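Protein S100-A5 (Homo sapiens, PDB 6WN7) binds calcium, zinc and copper as a homodimer, with calcium and copper ions competing for the same binding sites. Local coordinates at residues V16-K21 against K38-K43. The protein carries 2 engineered substitutions. Sequence-based numbering, arbitrary orientation.
Sequences VTTFHK and KELIKK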
loop_
_atom_site.group_PDB
_atom_site.type_symbol
_atom_site.label_atom_id
_atom_site.label_comp_id
_atom_site.label_asym_id
_atom_site.label_seq_id
_atom_site.Cartn_x
_atom_site.Cartn_y
_atom_site.Cartn_z
ATOM N N VAL B 16 -7.065 -0.852 -4.696
ATOM C CA VAL B 16 -7.657 -0.076 -5.778
ATOM C C VAL B 16 -9.173 -0.019 -5.650
ATOM O O VAL B 16 -9.776 1.051 -5.678
ATOM C CB VAL B 16 -7.224 -0.673 -7.141
ATOM C CG1 VAL B 16 -7.884 0.063 -8.314
ATOM C CG2 VAL B 16 -5.683 -0.693 -7.256
ATOM N N THR B 17 -9.823 -1.171 -5.552
ATOM C CA THR B 17 -11.273 -1.178 -5.514
ATOM C C THR B 17 -11.807 -0.507 -4.261
ATOM O O THR B 17 -12.879 0.098 -4.306
ATOM C CB THR B 17 -11.797 -2.601 -5.645
ATOM O OG1 THR B 17 -11.448 -3.367 -4.490
ATOM C CG2 THR B 17 -11.190 -3.270 -6.846
ATOM N N THR B 18 -11.089 -0.577 -3.137
ATOM C CA THR B 18 -11.560 0.138 -1.952
ATOM C C THR B 18 -11.588 1.641 -2.207
ATOM O O THR B 18 -12.594 2.296 -1.954
ATOM C CB THR B 18 -10.717 -0.195 -0.720
ATOM O OG1 THR B 18 -10.881 -1.575 -0.353
ATOM C CG2 THR B 18 -11.145 0.692 0.458
ATOM N N PHE B 19 -10.484 2.202 -2.711
ATOM C CA PHE B 19 -10.446 3.618 -3.071
ATOM C C PHE B 19 -11.658 3.978 -3.905
ATOM O O PHE B 19 -12.386 4.914 -3.590
ATOM C CB PHE B 19 -9.155 3.898 -3.842
ATOM C CG PHE B 19 -9.011 5.304 -4.310
ATOM C CD1 PHE B 19 -8.568 6.297 -3.463
ATOM C CD2 PHE B 19 -9.313 5.643 -5.604
ATOM C CE1 PHE B 19 -8.430 7.603 -3.909
ATOM C CE2 PHE B 19 -9.182 6.947 -6.038
ATOM C CZ PHE B 19 -8.735 7.921 -5.193
ATOM N N HIS B 20 -11.910 3.197 -4.957
ATOM C CA HIS B 20 -12.950 3.515 -5.931
ATOM C C HIS B 20 -14.348 3.333 -5.363
ATOM O O HIS B 20 -15.256 4.073 -5.741
ATOM C CB HIS B 20 -12.718 2.691 -7.191
ATOM C CG HIS B 20 -11.640 3.257 -8.064
ATOM N ND1 HIS B 20 -11.871 4.250 -8.991
ATOM C CD2 HIS B 20 -10.314 2.999 -8.122
ATOM C CE1 HIS B 20 -10.737 4.576 -9.579
ATOM N NE2 HIS B 20 -9.781 3.817 -9.083
ATOM N N LYS B 21 -14.545 2.384 -4.446
ATOM C CA LYS B 21 -15.826 2.286 -3.753
ATOM C C LYS B 21 -16.264 3.641 -3.207
ATOM O O LYS B 21 -17.448 3.981 -3.252
ATOM C CB LYS B 21 -15.744 1.243 -2.629
ATOM C CG LYS B 21 -17.029 1.076 -1.817
ATOM C CD LYS B 21 -16.859 0.231 -0.547
ATOM C CE LYS B 21 -16.150 -1.088 -0.813
ATOM N NZ LYS B 21 -16.436 -2.102 0.257
ATOM N N LYS B 38 -13.448 10.516 4.854
ATOM C CA LYS B 38 -13.952 10.209 6.186
ATOM C C LYS B 38 -14.817 8.954 6.184
ATOM O O LYS B 38 -14.746 8.145 7.118
ATOM C CB LYS B 38 -14.709 11.433 6.715
ATOM C CG LYS B 38 -15.432 11.254 8.018
ATOM C CD LYS B 38 -16.146 12.553 8.400
ATOM C CE LYS B 38 -17.613 12.311 8.757
ATOM N NZ LYS B 38 -18.317 13.488 9.383
ATOM N N GLU B 39 -15.631 8.762 5.149
ATOM C CA GLU B 39 -16.465 7.562 5.093
ATOM C C GLU B 39 -15.642 6.312 4.813
ATOM O O GLU B 39 -15.918 5.245 5.365
ATOM C CB GLU B 39 -17.555 7.713 4.032
ATOM C CG GLU B 39 -18.547 6.537 3.956
ATOM C CD GLU B 39 -19.305 6.231 5.274
ATOM O OE1 GLU B 39 -20.078 5.244 5.290
ATOM O OE2 GLU B 39 -19.146 6.966 6.282
ATOM N N LEU B 40 -14.647 6.408 3.936
ATOM C CA LEU B 40 -13.718 5.304 3.757
ATOM C C LEU B 40 -13.108 4.896 5.096
ATOM O O LEU B 40 -13.135 3.723 5.476
ATOM C CB LEU B 40 -12.648 5.724 2.743
ATOM C CG LEU B 40 -11.623 4.686 2.292
ATOM C CD1 LEU B 40 -11.025 4.994 0.929
ATOM C CD2 LEU B 40 -10.490 4.575 3.325
ATOM N N ILE B 41 -12.558 5.859 5.836
ATOM C CA ILE B 41 -11.883 5.518 7.085
ATOM C C ILE B 41 -12.871 4.924 8.068
ATOM O O ILE B 41 -12.567 3.949 8.757
ATOM C CB ILE B 41 -11.180 6.756 7.661
ATOM C CG1 ILE B 41 -10.053 7.186 6.736
ATOM C CG2 ILE B 41 -10.646 6.462 9.030
ATOM C CD1 ILE B 41 -9.467 8.485 7.090
ATOM N N LYS B 42 -14.066 5.504 8.151
ATOM C CA LYS B 42 -15.057 5.012 9.091
ATOM C C LYS B 42 -15.380 3.552 8.822
ATOM O O LYS B 42 -15.412 2.733 9.741
ATOM C CB LYS B 42 -16.316 5.872 9.004
ATOM N N LYS B 43 -15.604 3.197 7.566
ATOM C CA LYS B 43 -16.112 1.872 7.253
ATOM C C LYS B 43 -15.015 0.834 7.095
ATOM O O LYS B 43 -15.207 -0.333 7.445
ATOM C CB LYS B 43 -16.933 1.929 5.965
#
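Leu40 reaches across from helix 34-44 and sets one methyl, CD1, against the backbone of helix 7-23 between Thr18 and Phe19. CG anti to the backbone N (chi1 -175°) and CD1 roughly anti to CA (chi2 156°) carry that methyl away from its own helix, and the reach is needed: at the nearest point, Phe19 CA and Leu40 CA are still 7.8 Å apart. CD1 of Leu40 lies 4.2 Å from Thr18 O, and Phe19 CA is 4.3 Å from that same methyl. Thr18 adds its own methyl, CG2, at 4.3 Å from Leu40 CD1, so the two side chains meet methyl to methyl. The rotation about the Thr18 CA-CB bond (chi1 -66°) puts CG2 toward Leu40 and OG1 back along its own helix, where it is hydrogen-bonded to Thr14 O.

This buried patch is the close-packed part, and even here the touch is light: no hydrogen bond crosses, and the segments bury just 96 Å² between them. On the solvent side the exposed Lys21 stays clear of the other helix, its CD coming no closer than 6.7 Å to Lys43 CB, and its NZ makes a long, weak ion pair with Glu44 OE1.

Phe19 gives the contact its backbone rather than its ring: its CB points away from segment 38-43, and the ring meets Phe72 edge-to-face. The pair joins the entering and exiting helices of EF-hand 1, whose loop holds calcium through residues including Thr31 and Glu36. Around it, Tyr22 of helix 7-23 and Tyr75 of helix 72-93 both touch Leu40, Leu58 of helix 52-62 touches Ile41, and His20 leaves for the dimer interface, where it stacks on Phe90 of the second subunit.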